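Long-range contacts in alanine racemase (Oenococcus oeni PSU-1, PDB 3HUR), which belongs to the alanine racemase family, in which an N-terminal TIM-barrel domain is followed by a C-terminal domain built mainly of beta strands: residues S255-V260 with T333-I338; D259-K264 with V283-F288; V303-K308 with V323-K328. All coordinates share one frame; numbering follows the deposited sequence.

Contact 1 of 3, residues S255-V260 with T333-I338; sequences SEIADV and TRVTLI
Ser255 and Val335 form an antiparallel hydrogen-bonded pair: Ser255 N gives to Val335 O at 2.8 Å, and Val335 N gives to Ser255 O at 2.7 Å, coming from above that carbonyl's plane. Serine is small enough for this buried place, and its OG is satisfied by Pro9 O. Val335, compact and apolar on the same face, has its CB 3.7 Å from Ser255 O. Glu256 follows, opposite Arg334 in a non-hydrogen-bonded pair. Both project from the other face, where charged groups can reach solvent, while Glu256 CA makes a C-H...O contact of 3.3 Å with Thr333 O. The two pairs join strands 251-263 and 334-339 in the mixed sheet of the C-terminal domain. Ile257 N then holds the same Thr333 O at 3.1 Å. Its CG1 lies anti to the carbonyl carbon (chi1 -66°), 4.3 Å from Val335 CG2, and CD1 reaches Thr333 CB at 4.0 Å, the side chains lying side by side. Thr333 thus turns carbon to isoleucine, while its OG1 bonds Pro330 O. Beyond Ile257 the chain leaves this partner: Ala258 and Asp259 both face Thr285 in a classic beta bulge, and Ala258 O accepts from Thr357 of a neighbouring subunit.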
ATOM      1  N   SER A 255       7.481 -19.574 -10.893  1.00 30.33           N
ATOM      2  CA  SER A 255       7.582 -20.227  -9.626  1.00 30.36           C
ATOM      3  C   SER A 255       7.656 -21.744  -9.890  1.00 31.57           C
ATOM      4  O   SER A 255       7.965 -22.161 -11.010  1.00 30.50           O
ATOM      5  CB  SER A 255       6.387 -19.855  -8.761  1.00 30.47           C
ATOM      6  OG  SER A 255       6.466 -20.462  -7.479  1.00 26.91           O
ATOM      7  N   GLU A 256       7.382 -22.550  -8.864  1.00 32.39           N
ATOM      8  CA  GLU A 256       7.438 -23.999  -8.988  1.00 33.77           C
ATOM      9  C   GLU A 256       6.465 -24.653  -8.029  1.00 33.53           C
ATOM     10  O   GLU A 256       6.069 -24.043  -7.070  1.00 34.19           O
ATOM     11  CB  GLU A 256       8.863 -24.502  -8.725  1.00 34.28           C
ATOM     12  CG  GLU A 256       9.324 -24.337  -7.284  1.00 37.64           C
ATOM     13  CD  GLU A 256      10.790 -24.664  -7.088  1.00 40.82           C
ATOM     14  OE1 GLU A 256      11.182 -25.807  -7.332  1.00 43.43           O
ATOM     15  OE2 GLU A 256      11.561 -23.781  -6.672  1.00 45.15           O
ATOM     16  N   ILE A 257       6.100 -25.900  -8.288  1.00 33.50           N
ATOM     17  CA  ILE A 257       5.179 -26.634  -7.440  1.00 33.11           C
ATOM     18  C   ILE A 257       5.940 -27.031  -6.171  1.00 33.24           C
ATOM     19  O   ILE A 257       6.946 -27.714  -6.274  1.00 32.18           O
ATOM     20  CB  ILE A 257       4.701 -27.932  -8.141  1.00 33.24           C
ATOM     21  CG1 ILE A 257       3.862 -27.626  -9.368  1.00 33.07           C
ATOM     22  CG2 ILE A 257       3.892 -28.822  -7.184  1.00 33.21           C
ATOM     23  CD1 ILE A 257       3.277 -28.861 -10.059  1.00 32.48           C
ATOM     24  N   ALA A 258       5.430 -26.608  -5.006  1.00 33.83           N
ATOM     25  CA  ALA A 258       5.977 -26.937  -3.683  1.00 35.18           C
ATOM     26  C   ALA A 258       5.269 -28.117  -2.999  1.00 36.68           C
ATOM     27  O   ALA A 258       5.826 -28.740  -2.103  1.00 35.53           O
ATOM     28  CB  ALA A 258       5.944 -25.691  -2.741  1.00 34.35           C
ATOM     29  N   ASP A 259       4.039 -28.409  -3.425  1.00 39.36           N
ATOM     30  CA  ASP A 259       3.259 -29.481  -2.835  1.00 41.25           C
ATOM     31  C   ASP A 259       2.186 -29.956  -3.828  1.00 43.42           C
ATOM     32  O   ASP A 259       1.526 -29.144  -4.479  1.00 43.69           O
ATOM     33  CB  ASP A 259       2.618 -28.972  -1.541  1.00 41.27           C
ATOM     34  CG  ASP A 259       2.043 -30.099  -0.652  1.00 42.37           C
ATOM     35  OD1 ASP A 259       2.598 -31.217  -0.680  1.00 41.21           O
ATOM     36  OD2 ASP A 259       1.047 -29.830   0.096  1.00 40.10           O
ATOM     37  N   VAL A 260       2.036 -31.275  -3.946  1.00 46.02           N
ATOM     38  CA  VAL A 260       0.931 -31.903  -4.703  1.00 48.04           C
ATOM     39  C   VAL A 260       0.106 -32.837  -3.798  1.00 49.64           C
ATOM     40  O   VAL A 260       0.664 -33.687  -3.101  1.00 49.27           O
ATOM     41  CB  VAL A 260       1.428 -32.740  -5.877  1.00 48.22           C
ATOM     42  CG1 VAL A 260       0.264 -33.065  -6.803  1.00 48.13           C
ATOM     43  CG2 VAL A 260       2.516 -32.002  -6.634  1.00 48.85           C
ATOM     44  N   THR A 333       8.423 -28.757 -10.483  1.00 39.24           N
ATOM     45  CA  THR A 333       7.971 -28.439 -11.816  1.00 38.73           C
ATOM     46  C   THR A 333       7.711 -26.954 -11.967  1.00 38.74           C
ATOM     47  O   THR A 333       6.993 -26.384 -11.176  1.00 38.52           O
ATOM     48  CB  THR A 333       6.666 -29.190 -12.117  1.00 38.43           C
ATOM     49  OG1 THR A 333       6.939 -30.600 -12.136  1.00 40.05           O
ATOM     50  CG2 THR A 333       6.070 -28.770 -13.443  1.00 37.30           C
ATOM     51  N   ARG A 334       8.265 -26.357 -13.027  1.00 38.77           N
ATOM     52  CA  ARG A 334       8.205 -24.927 -13.251  1.00 38.33           C
ATOM     53  C   ARG A 334       6.817 -24.447 -13.514  1.00 36.54           C
ATOM     54  O   ARG A 334       6.068 -25.131 -14.170  1.00 35.31           O
ATOM     55  CB  ARG A 334       9.050 -24.540 -14.455  1.00 39.46           C
ATOM     56  CG  ARG A 334       9.132 -23.020 -14.664  1.00 42.68           C
ATOM     57  CD  ARG A 334      10.205 -22.669 -15.661  1.00 49.30           C
ATOM     58  NE  ARG A 334       9.625 -22.611 -16.992  1.00 53.96           N
ATOM     59  CZ  ARG A 334      10.287 -22.326 -18.103  1.00 57.92           C
ATOM     60  NH1 ARG A 334      11.601 -22.098 -18.093  1.00 57.96           N
ATOM     61  NH2 ARG A 334       9.612 -22.283 -19.247  1.00 61.02           N
ATOM     62  N   VAL A 335       6.502 -23.258 -13.008  1.00 35.43           N
ATOM     63  CA  VAL A 335       5.231 -22.600 -13.278  1.00 35.67           C
ATOM     64  C   VAL A 335       5.493 -21.189 -13.786  1.00 36.03           C
ATOM     65  O   VAL A 335       6.423 -20.523 -13.337  1.00 35.72           O
ATOM     66  CB  VAL A 335       4.408 -22.516 -12.023  1.00 36.14           C
ATOM     67  CG1 VAL A 335       3.164 -21.762 -12.278  1.00 36.41           C
ATOM     68  CG2 VAL A 335       4.108 -23.936 -11.489  1.00 36.62           C
ATOM     69  N   THR A 336       4.710 -20.752 -14.767  1.00 36.64           N
ATOM     70  CA  THR A 336       4.870 -19.417 -15.337  1.00 37.02           C
ATOM     71  C   THR A 336       3.583 -18.623 -15.127  1.00 37.12           C
ATOM     72  O   THR A 336       2.490 -19.103 -15.374  1.00 37.58           O
ATOM     73  CB  THR A 336       5.226 -19.446 -16.830  1.00 36.87           C
ATOM     74  OG1 THR A 336       6.429 -20.187 -17.009  1.00 40.28           O
ATOM     75  CG2 THR A 336       5.459 -18.042 -17.353  1.00 37.02           C
ATOM     76  N   LEU A 337       3.737 -17.406 -14.637  1.00 36.86           N
ATOM     77  CA  LEU A 337       2.615 -16.554 -14.377  1.00 36.62           C
ATOM     78  C   LEU A 337       2.221 -15.847 -15.655  1.00 37.31           C
ATOM     79  O   LEU A 337       3.047 -15.672 -16.536  1.00 37.13           O
ATOM     80  CB  LEU A 337       2.969 -15.577 -13.256  1.00 35.86           C
ATOM     81  CG  LEU A 337       2.606 -16.297 -11.954  1.00 35.46           C
ATOM     82  CD1 LEU A 337       3.795 -16.584 -11.123  1.00 33.02           C
ATOM     83  CD2 LEU A 337       1.500 -15.524 -11.213  1.00 32.77           C
ATOM     84  N   ILE A 338       0.937 -15.486 -15.745  1.00 38.31           N
ATOM     85  CA  ILE A 338       0.385 -14.783 -16.884  1.00 38.77           C
ATOM     86  C   ILE A 338      -0.049 -13.402 -16.458  1.00 39.39           C
ATOM     87  O   ILE A 338      -0.779 -13.249 -15.482  1.00 39.19           O
ATOM     88  CB  ILE A 338      -0.873 -15.474 -17.456  1.00 39.50           C
ATOM     89  CG1 ILE A 338      -0.598 -16.959 -17.776  1.00 39.57           C
ATOM     90  CG2 ILE A 338      -1.394 -14.677 -18.697  1.00 36.53           C
ATOM     91  CD1 ILE A 338      -1.892 -17.741 -18.135  1.00 39.18           C
TER

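Contact 2 of 3, residues D259-K264 with V283-F288; sequences DVRFVK and VATLPF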
ATOM      1  N   ASP A 259       4.039 -28.409  -3.425  1.00 39.36           N
ATOM      2  CA  ASP A 259       3.259 -29.481  -2.835  1.00 41.25           C
ATOM      3  C   ASP A 259       2.186 -29.956  -3.828  1.00 43.42           C
ATOM      4  O   ASP A 259       1.526 -29.144  -4.479  1.00 43.69           O
ATOM      5  CB  ASP A 259       2.618 -28.972  -1.541  1.00 41.27           C
ATOM      6  CG  ASP A 259       2.043 -30.099  -0.652  1.00 42.37           C
ATOM      7  OD1 ASP A 259       2.598 -31.217  -0.680  1.00 41.21           O
ATOM      8  OD2 ASP A 259       1.047 -29.830   0.096  1.00 40.10           O
ATOM      9  N   VAL A 260       2.036 -31.275  -3.946  1.00 46.02           N
ATOM     10  CA  VAL A 260       0.931 -31.903  -4.703  1.00 48.04           C
ATOM     11  C   VAL A 260       0.106 -32.837  -3.798  1.00 49.64           C
ATOM     12  O   VAL A 260       0.664 -33.687  -3.101  1.00 49.27           O
ATOM     13  CB  VAL A 260       1.428 -32.740  -5.877  1.00 48.22           C
ATOM     14  CG1 VAL A 260       0.264 -33.065  -6.803  1.00 48.13           C
ATOM     15  CG2 VAL A 260       2.516 -32.002  -6.634  1.00 48.85           C
ATOM     16  N   ARG A 261      -1.212 -32.637  -3.816  1.00 51.63           N
ATOM     17  CA  ARG A 261      -2.168 -33.399  -3.026  1.00 53.11           C
ATOM     18  C   ARG A 261      -3.254 -33.983  -3.952  1.00 54.88           C
ATOM     19  O   ARG A 261      -3.818 -33.265  -4.785  1.00 54.18           O
ATOM     20  CB  ARG A 261      -2.852 -32.473  -2.023  1.00 53.04           C
ATOM     21  CG  ARG A 261      -1.995 -31.999  -0.805  1.00 53.41           C
ATOM     22  CD  ARG A 261      -2.806 -31.024   0.061  1.00 52.19           C
ATOM     23  NE  ARG A 261      -3.129 -29.824  -0.702  1.00 52.48           N
ATOM     24  CZ  ARG A 261      -4.137 -28.974  -0.472  1.00 55.77           C
ATOM     25  NH1 ARG A 261      -5.009 -29.147   0.522  1.00 55.96           N
ATOM     26  NH2 ARG A 261      -4.285 -27.920  -1.283  1.00 58.06           N
ATOM     27  N   PHE A 262      -3.546 -35.277  -3.800  1.00 57.16           N
ATOM     28  CA  PHE A 262      -4.769 -35.875  -4.366  1.00 59.04           C
ATOM     29  C   PHE A 262      -5.915 -35.403  -3.487  1.00 59.43           C
ATOM     30  O   PHE A 262      -5.954 -35.724  -2.317  1.00 59.69           O
ATOM     31  CB  PHE A 262      -4.668 -37.413  -4.349  1.00 60.00           C
ATOM     32  CG  PHE A 262      -5.674 -38.130  -5.235  1.00 62.65           C
ATOM     33  CD1 PHE A 262      -5.233 -38.984  -6.249  1.00 64.88           C
ATOM     34  CD2 PHE A 262      -7.052 -37.988  -5.033  1.00 66.14           C
ATOM     35  CE1 PHE A 262      -6.144 -39.673  -7.065  1.00 67.07           C
ATOM     36  CE2 PHE A 262      -7.976 -38.664  -5.847  1.00 67.23           C
ATOM     37  CZ  PHE A 262      -7.519 -39.512  -6.866  1.00 67.77           C
ATOM     38  N   VAL A 263      -6.811 -34.612  -4.050  1.00 60.38           N
ATOM     39  CA  VAL A 263      -7.989 -34.132  -3.365  1.00 61.56           C
ATOM     40  C   VAL A 263      -9.210 -34.708  -4.073  1.00 63.29           C
ATOM     41  O   VAL A 263      -9.289 -34.662  -5.311  1.00 64.00           O
ATOM     42  CB  VAL A 263      -8.082 -32.619  -3.460  1.00 61.66           C
ATOM     43  CG1 VAL A 263      -9.430 -32.132  -2.891  1.00 61.17           C
ATOM     44  CG2 VAL A 263      -6.893 -31.973  -2.767  1.00 60.99           C
ATOM     45  N   LYS A 264     -10.174 -35.221  -3.307  1.00 64.48           N
ATOM     46  CA  LYS A 264     -11.246 -36.050  -3.886  1.00 65.13           C
ATOM     47  C   LYS A 264     -12.502 -35.231  -4.210  1.00 65.67           C
ATOM     48  O   LYS A 264     -12.785 -34.222  -3.569  1.00 66.08           O
ATOM     49  CB  LYS A 264     -11.559 -37.260  -2.980  1.00 65.14           C
ATOM     50  N   VAL A 283      -4.015 -31.499  -7.071  1.00 48.40           N
ATOM     51  CA  VAL A 283      -3.884 -30.061  -6.835  1.00 45.42           C
ATOM     52  C   VAL A 283      -2.506 -29.653  -6.320  1.00 43.01           C
ATOM     53  O   VAL A 283      -2.009 -30.198  -5.326  1.00 41.92           O
ATOM     54  CB  VAL A 283      -4.842 -29.586  -5.813  1.00 45.25           C
ATOM     55  CG1 VAL A 283      -4.520 -28.118  -5.459  1.00 45.39           C
ATOM     56  CG2 VAL A 283      -6.246 -29.744  -6.346  1.00 44.08           C
ATOM     57  N   ALA A 284      -1.912 -28.680  -7.014  1.00 40.47           N
ATOM     58  CA  ALA A 284      -0.587 -28.154  -6.674  1.00 38.23           C
ATOM     59  C   ALA A 284      -0.719 -26.850  -5.868  1.00 36.48           C
ATOM     60  O   ALA A 284      -1.598 -26.005  -6.137  1.00 36.19           O
ATOM     61  CB  ALA A 284       0.230 -27.951  -7.929  1.00 37.16           C
ATOM     62  N   THR A 285       0.125 -26.743  -4.858  1.00 34.23           N
ATOM     63  CA  THR A 285       0.342 -25.514  -4.074  1.00 33.27           C
ATOM     64  C   THR A 285       1.634 -24.801  -4.543  1.00 31.88           C
ATOM     65  O   THR A 285       2.721 -25.409  -4.564  1.00 31.38           O
ATOM     66  CB  THR A 285       0.586 -25.860  -2.616  1.00 32.88           C
ATOM     67  OG1 THR A 285      -0.509 -26.619  -2.157  1.00 33.79           O
ATOM     68  CG2 THR A 285       0.774 -24.608  -1.729  1.00 33.44           C
ATOM     69  N   LEU A 286       1.512 -23.528  -4.893  1.00 29.95           N
ATOM     70  CA  LEU A 286       2.630 -22.768  -5.433  1.00 29.02           C
ATOM     71  C   LEU A 286       3.033 -21.772  -4.358  1.00 27.78           C
ATOM     72  O   LEU A 286       2.177 -21.217  -3.681  1.00 27.26           O
ATOM     73  CB  LEU A 286       2.219 -22.046  -6.735  1.00 29.07           C
ATOM     74  CG  LEU A 286       1.511 -22.889  -7.801  1.00 29.56           C
ATOM     75  CD1 LEU A 286       1.205 -22.049  -9.016  1.00 30.85           C
ATOM     76  CD2 LEU A 286       2.291 -24.130  -8.227  1.00 29.83           C
ATOM     77  N   PRO A 287       4.327 -21.541  -4.186  1.00 26.67           N
ATOM     78  CA  PRO A 287       4.721 -20.758  -3.048  1.00 27.11           C
ATOM     79  C   PRO A 287       4.735 -19.260  -3.346  1.00 27.96           C
ATOM     80  O   PRO A 287       5.735 -18.586  -3.122  1.00 29.59           O
ATOM     81  CB  PRO A 287       6.099 -21.306  -2.740  1.00 26.31           C
ATOM     82  CG  PRO A 287       6.667 -21.590  -4.113  1.00 26.12           C
ATOM     83  CD  PRO A 287       5.491 -22.130  -4.866  1.00 27.30           C
ATOM     84  N   PHE A 288       3.620 -18.743  -3.847  1.00 28.21           N
ATOM     85  CA  PHE A 288       3.383 -17.327  -3.813  1.00 28.04           C
ATOM     86  C   PHE A 288       1.963 -16.985  -3.434  1.00 28.36           C
ATOM     87  O   PHE A 288       1.038 -17.755  -3.612  1.00 26.90           O
ATOM     88  CB  PHE A 288       3.725 -16.703  -5.160  1.00 28.52           C
ATOM     89  CG  PHE A 288       3.019 -17.328  -6.313  1.00 27.49           C
ATOM     90  CD1 PHE A 288       1.784 -16.891  -6.686  1.00 26.35           C
ATOM     91  CD2 PHE A 288       3.602 -18.360  -7.020  1.00 29.38           C
ATOM     92  CE1 PHE A 288       1.132 -17.458  -7.746  1.00 27.91           C
ATOM     93  CE2 PHE A 288       2.962 -18.925  -8.114  1.00 28.16           C
ATOM     94  CZ  PHE A 288       1.719 -18.471  -8.463  1.00 28.23           C
TER
HETATM   95  O   HOH W   1      -1.613 -28.949  -3.031  1.00 38.28           O
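Arg261 and Val283 make the firmly bonded end of this contact, an antiparallel hydrogen-bonded pair in which Arg261 N meets Val283 O at 3.0 Å and Val283 N meets Arg261 O at 2.9 Å. Val263 CG2 adds a modest apolar contact with Val283 CG2 at 4.3 Å. At the next hydrogen-bonded pair, Asp259 with Thr285, Thr285 N binds Asp259 O at 2.8 Å, but the return bond is weak, Asp259 N lying 3.5 Å from Thr285 O, consistent with the bulge in which Ala258 and Asp259 both face Thr285. The face of Asp259, Arg261, Val283 and Thr285 is tied together by polar bonds. The arginine lies beside Val283, pointing the same way, and the bend at chi3 (-63°) brings NE back to a water, which it meets at 2.9 Å at the edge of the guanidinium and in its plane. The same water gives a proton to Val283 O at 2.6 Å and pairs with Thr285 OG1 at 2.7 Å. Tyr271 of another neighbouring subunit completes the cluster through a hydrogen bond to Thr285 OG1 and a cation-pi contact with Arg261. A long, flexible cation therefore suits this place, and a threonine supplies the hydroxyl. The other face is looser: Val260 and Ala284 bury little across the contact, each side chain meeting a backbone oxygen of the other segment. Of the two, only Val260 is partly exposed, while Ala284 is covered by Ile257 and Leu325. With 154° between their N-to-C directions, strands 259-263 and 283-286 form a twisted antiparallel pair in the beta-rich C-terminal domain, with one face turned to a subunit interface.

Contact 3 of 3, residues V303-K308 with V323-K328; sequences VIINGK and VKLDRK
Val323 meets Val303 and Ile305 across a gap too wide for strand pairing: the CA atoms of Val323 and Val303 are 8.1 Å apart, and the side chains do the touching. Val323 CG2 reaches Val303 CG2 at 3.8 Å, the two valines crossing obliquely, while its other methyl, CG1, lies 4.5 Å from Ile305 CD1. Beta-branched apolar side chains suit strand positions such as these, which face the buried interior. Next comes Leu325, whose branch tip CD2 touches Ile305 CD1 at 3.7 Å, the two side chains at about a right angle. Ile305 is extended beyond CB, with CD1 anti to CA (chi2 165°), which carries that methyl across to the leucine. Ala284 and Met310 add to the apolar surroundings. At Asp326 the contact turns polar and exposed. Its CG stands between its own backbone N and carbonyl carbon (chi1 59°), OD2 meets Lys308 CD at 3.8 Å, and the chains again cross at about a right angle. Lys308 NZ is 4.2 Å from that OD2, beyond a salt bridge, although the opposite charges would still attract. Asp326 OD1 is held by Tyr329 OH, with a weak bond from Arg327 N, and Arg327 makes a cation-pi contact with the same tyrosine. Lys308 itself is placed by a type I' turn from Ile305, where Ile305 N bonds Lys308 O at 2.7 Å and Lys308 N bonds Ile305 O at 3.0 Å. Asn306 and Gly307 suit its middle because both readily accept positive phi. What results is a two-residue beta hairpin, 302-311, facing strand 321-324 across the apolar core of the beta-rich C-terminal domain, with side chains rather than strand pairing joining 302-305 to 321-324.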
ATOM      1  N   VAL A 303      -2.376 -20.333 -14.713  1.00 41.68           N
ATOM      2  CA  VAL A 303      -0.923 -20.281 -14.822  1.00 40.93           C
ATOM      3  C   VAL A 303      -0.536 -21.233 -15.932  1.00 40.90           C
ATOM      4  O   VAL A 303      -1.372 -22.032 -16.371  1.00 40.70           O
ATOM      5  CB  VAL A 303      -0.252 -20.676 -13.494  1.00 40.94           C
ATOM      6  CG1 VAL A 303      -0.632 -19.706 -12.391  1.00 38.38           C
ATOM      7  CG2 VAL A 303      -0.654 -22.080 -13.094  1.00 40.58           C
ATOM      8  N   ILE A 304       0.710 -21.156 -16.386  1.00 40.69           N
ATOM      9  CA  ILE A 304       1.212 -22.084 -17.375  1.00 40.82           C
ATOM     10  C   ILE A 304       2.153 -23.096 -16.760  1.00 41.26           C
ATOM     11  O   ILE A 304       3.158 -22.752 -16.145  1.00 40.15           O
ATOM     12  CB  ILE A 304       1.971 -21.355 -18.505  1.00 41.46           C
ATOM     13  CG1 ILE A 304       1.021 -20.469 -19.308  1.00 42.34           C
ATOM     14  CG2 ILE A 304       2.688 -22.347 -19.418  1.00 39.33           C
ATOM     15  CD1 ILE A 304       1.722 -19.225 -19.909  1.00 42.46           C
ATOM     16  N   ILE A 305       1.816 -24.357 -16.963  1.00 42.91           N
ATOM     17  CA  ILE A 305       2.658 -25.461 -16.573  1.00 44.68           C
ATOM     18  C   ILE A 305       2.760 -26.376 -17.771  1.00 46.87           C
ATOM     19  O   ILE A 305       1.737 -26.802 -18.333  1.00 46.89           O
ATOM     20  CB  ILE A 305       2.040 -26.253 -15.412  1.00 44.37           C
ATOM     21  CG1 ILE A 305       2.052 -25.431 -14.131  1.00 44.55           C
ATOM     22  CG2 ILE A 305       2.822 -27.501 -15.157  1.00 43.80           C
ATOM     23  CD1 ILE A 305       1.160 -25.975 -13.050  1.00 42.58           C
ATOM     24  N   ASN A 306       3.994 -26.670 -18.170  1.00 49.59           N
ATOM     25  CA  ASN A 306       4.222 -27.615 -19.263  1.00 51.51           C
ATOM     26  C   ASN A 306       3.592 -27.157 -20.571  1.00 52.15           C
ATOM     27  O   ASN A 306       2.927 -27.938 -21.263  1.00 52.94           O
ATOM     28  CB  ASN A 306       3.650 -28.984 -18.896  1.00 52.09           C
ATOM     29  CG  ASN A 306       4.498 -30.114 -19.421  1.00 54.71           C
ATOM     30  OD1 ASN A 306       5.499 -30.474 -18.807  1.00 59.30           O
ATOM     31  ND2 ASN A 306       4.106 -30.685 -20.539  1.00 57.07           N
ATOM     32  N   GLY A 307       3.773 -25.884 -20.897  1.00 52.58           N
ATOM     33  CA  GLY A 307       3.175 -25.326 -22.107  1.00 52.92           C
ATOM     34  C   GLY A 307       1.665 -25.158 -22.008  1.00 52.93           C
ATOM     35  O   GLY A 307       1.072 -24.448 -22.799  1.00 52.47           O
ATOM     36  N   LYS A 308       1.042 -25.778 -21.013  1.00 53.20           N
ATOM     37  CA  LYS A 308      -0.405 -25.735 -20.905  1.00 53.79           C
ATOM     38  C   LYS A 308      -0.865 -24.821 -19.772  1.00 53.49           C
ATOM     39  O   LYS A 308      -0.156 -24.516 -18.809  1.00 53.65           O
ATOM     40  CB  LYS A 308      -1.008 -27.146 -20.711  1.00 54.08           C
ATOM     41  CG  LYS A 308      -0.162 -28.309 -21.298  1.00 57.10           C
ATOM     42  CD  LYS A 308      -1.025 -29.516 -21.772  1.00 60.73           C
ATOM     43  CE  LYS A 308      -0.190 -30.572 -22.561  1.00 62.30           C
ATOM     44  NZ  LYS A 308       0.428 -31.621 -21.661  1.00 62.81           N
ATOM     45  N   VAL A 323      -3.444 -24.804  -7.632  1.00 37.07           N
ATOM     46  CA  VAL A 323      -3.815 -25.074  -9.026  1.00 38.95           C
ATOM     47  C   VAL A 323      -4.250 -26.519  -9.281  1.00 41.19           C
ATOM     48  O   VAL A 323      -3.575 -27.471  -8.906  1.00 41.06           O
ATOM     49  CB  VAL A 323      -2.632 -24.720  -9.977  1.00 39.16           C
ATOM     50  CG1 VAL A 323      -2.918 -25.156 -11.409  1.00 38.42           C
ATOM     51  CG2 VAL A 323      -2.348 -23.226  -9.922  1.00 38.82           C
ATOM     52  N   LYS A 324      -5.379 -26.673  -9.960  1.00 44.40           N
ATOM     53  CA  LYS A 324      -5.836 -27.989 -10.417  1.00 46.34           C
ATOM     54  C   LYS A 324      -5.023 -28.397 -11.610  1.00 46.58           C
ATOM     55  O   LYS A 324      -5.084 -27.734 -12.619  1.00 46.24           O
ATOM     56  CB  LYS A 324      -7.324 -27.959 -10.817  1.00 47.49           C
ATOM     57  CG  LYS A 324      -7.910 -29.356 -11.185  1.00 51.15           C
ATOM     58  CD  LYS A 324      -9.342 -29.278 -11.734  1.00 56.80           C
ATOM     59  CE  LYS A 324      -9.806 -30.694 -12.226  1.00 60.43           C
ATOM     60  NZ  LYS A 324     -11.259 -30.781 -12.695  1.00 62.15           N
ATOM     61  N   LEU A 325      -4.296 -29.507 -11.492  1.00 47.97           N
ATOM     62  CA  LEU A 325      -3.426 -30.027 -12.557  1.00 48.84           C
ATOM     63  C   LEU A 325      -4.167 -31.044 -13.447  1.00 50.68           C
ATOM     64  O   LEU A 325      -5.142 -31.659 -13.020  1.00 51.15           O
ATOM     65  CB  LEU A 325      -2.213 -30.713 -11.938  1.00 48.15           C
ATOM     66  CG  LEU A 325      -1.454 -29.961 -10.832  1.00 48.15           C
ATOM     67  CD1 LEU A 325      -0.481 -30.884 -10.057  1.00 44.06           C
ATOM     68  CD2 LEU A 325      -0.729 -28.749 -11.421  1.00 45.36           C
ATOM     69  N   ASP A 326      -3.688 -31.250 -14.670  1.00 52.73           N
ATOM     70  CA  ASP A 326      -4.391 -32.147 -15.597  1.00 54.48           C
ATOM     71  C   ASP A 326      -3.976 -33.594 -15.336  1.00 55.03           C
ATOM     72  O   ASP A 326      -4.786 -34.515 -15.433  1.00 56.16           O
ATOM     73  CB  ASP A 326      -4.316 -31.694 -17.093  1.00 54.67           C
ATOM     74  CG  ASP A 326      -2.885 -31.577 -17.654  1.00 57.22           C
ATOM     75  OD1 ASP A 326      -1.896 -31.760 -16.901  1.00 58.85           O
ATOM     76  OD2 ASP A 326      -2.757 -31.290 -18.885  1.00 60.68           O
ATOM     77  N   ARG A 327      -2.730 -33.783 -14.951  1.00 55.40           N
ATOM     78  CA  ARG A 327      -2.260 -35.071 -14.459  1.00 55.51           C
ATOM     79  C   ARG A 327      -1.431 -34.762 -13.225  1.00 54.76           C
ATOM     80  O   ARG A 327      -1.460 -33.644 -12.741  1.00 55.22           O
ATOM     81  CB  ARG A 327      -1.441 -35.805 -15.541  1.00 55.71           C
ATOM     82  CG  ARG A 327      -0.628 -34.897 -16.434  1.00 57.18           C
ATOM     83  CD  ARG A 327       0.498 -35.650 -17.126  1.00 60.23           C
ATOM     84  NE  ARG A 327       1.753 -35.573 -16.369  1.00 61.07           N
ATOM     85  CZ  ARG A 327       2.910 -35.110 -16.841  1.00 61.17           C
ATOM     86  NH1 ARG A 327       3.977 -35.084 -16.035  1.00 61.64           N
ATOM     87  NH2 ARG A 327       3.017 -34.687 -18.104  1.00 60.73           N
ATOM     88  N   LYS A 328      -0.698 -35.736 -12.713  1.00 53.96           N
ATOM     89  CA  LYS A 328       0.121 -35.527 -11.533  1.00 53.45           C
ATOM     90  C   LYS A 328       1.445 -34.956 -12.026  1.00 51.73           C
ATOM     91  O   LYS A 328       1.984 -35.471 -13.014  1.00 52.18           O
ATOM     92  CB  LYS A 328       0.314 -36.876 -10.807  1.00 54.08           C
ATOM     93  CG  LYS A 328       1.140 -36.830  -9.501  1.00 56.38           C
ATOM     94  CD  LYS A 328       1.679 -38.224  -9.116  1.00 59.16           C
ATOM     95  CE  LYS A 328       2.375 -38.227  -7.731  1.00 60.77           C
ATOM     96  NZ  LYS A 328       3.546 -39.185  -7.656  1.00 61.27           N
TER

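In the fold
All three contacts lie in one mixed sheet of the C-terminal domain, their centres 9 to 11 Å apart. Contacts 1 and 2 share strand 251-263, one on each side of its bulge, and Ala258 N, 3.0 Å from Thr285 O, probably bonds across the join. Contact 3 sits within the loop closed by contact 1 and is tied to both others by likely backbone bonds: Thr336 N to Ile304 O at 2.9 Å, and Val323 N to Ala284 O at 2.7 Å. Val335 and Leu286 meet its valines in the same apolar core. Contacts 1 and 2 also touch the same neighbouring subunit, whereas contact 3 meets no other chain.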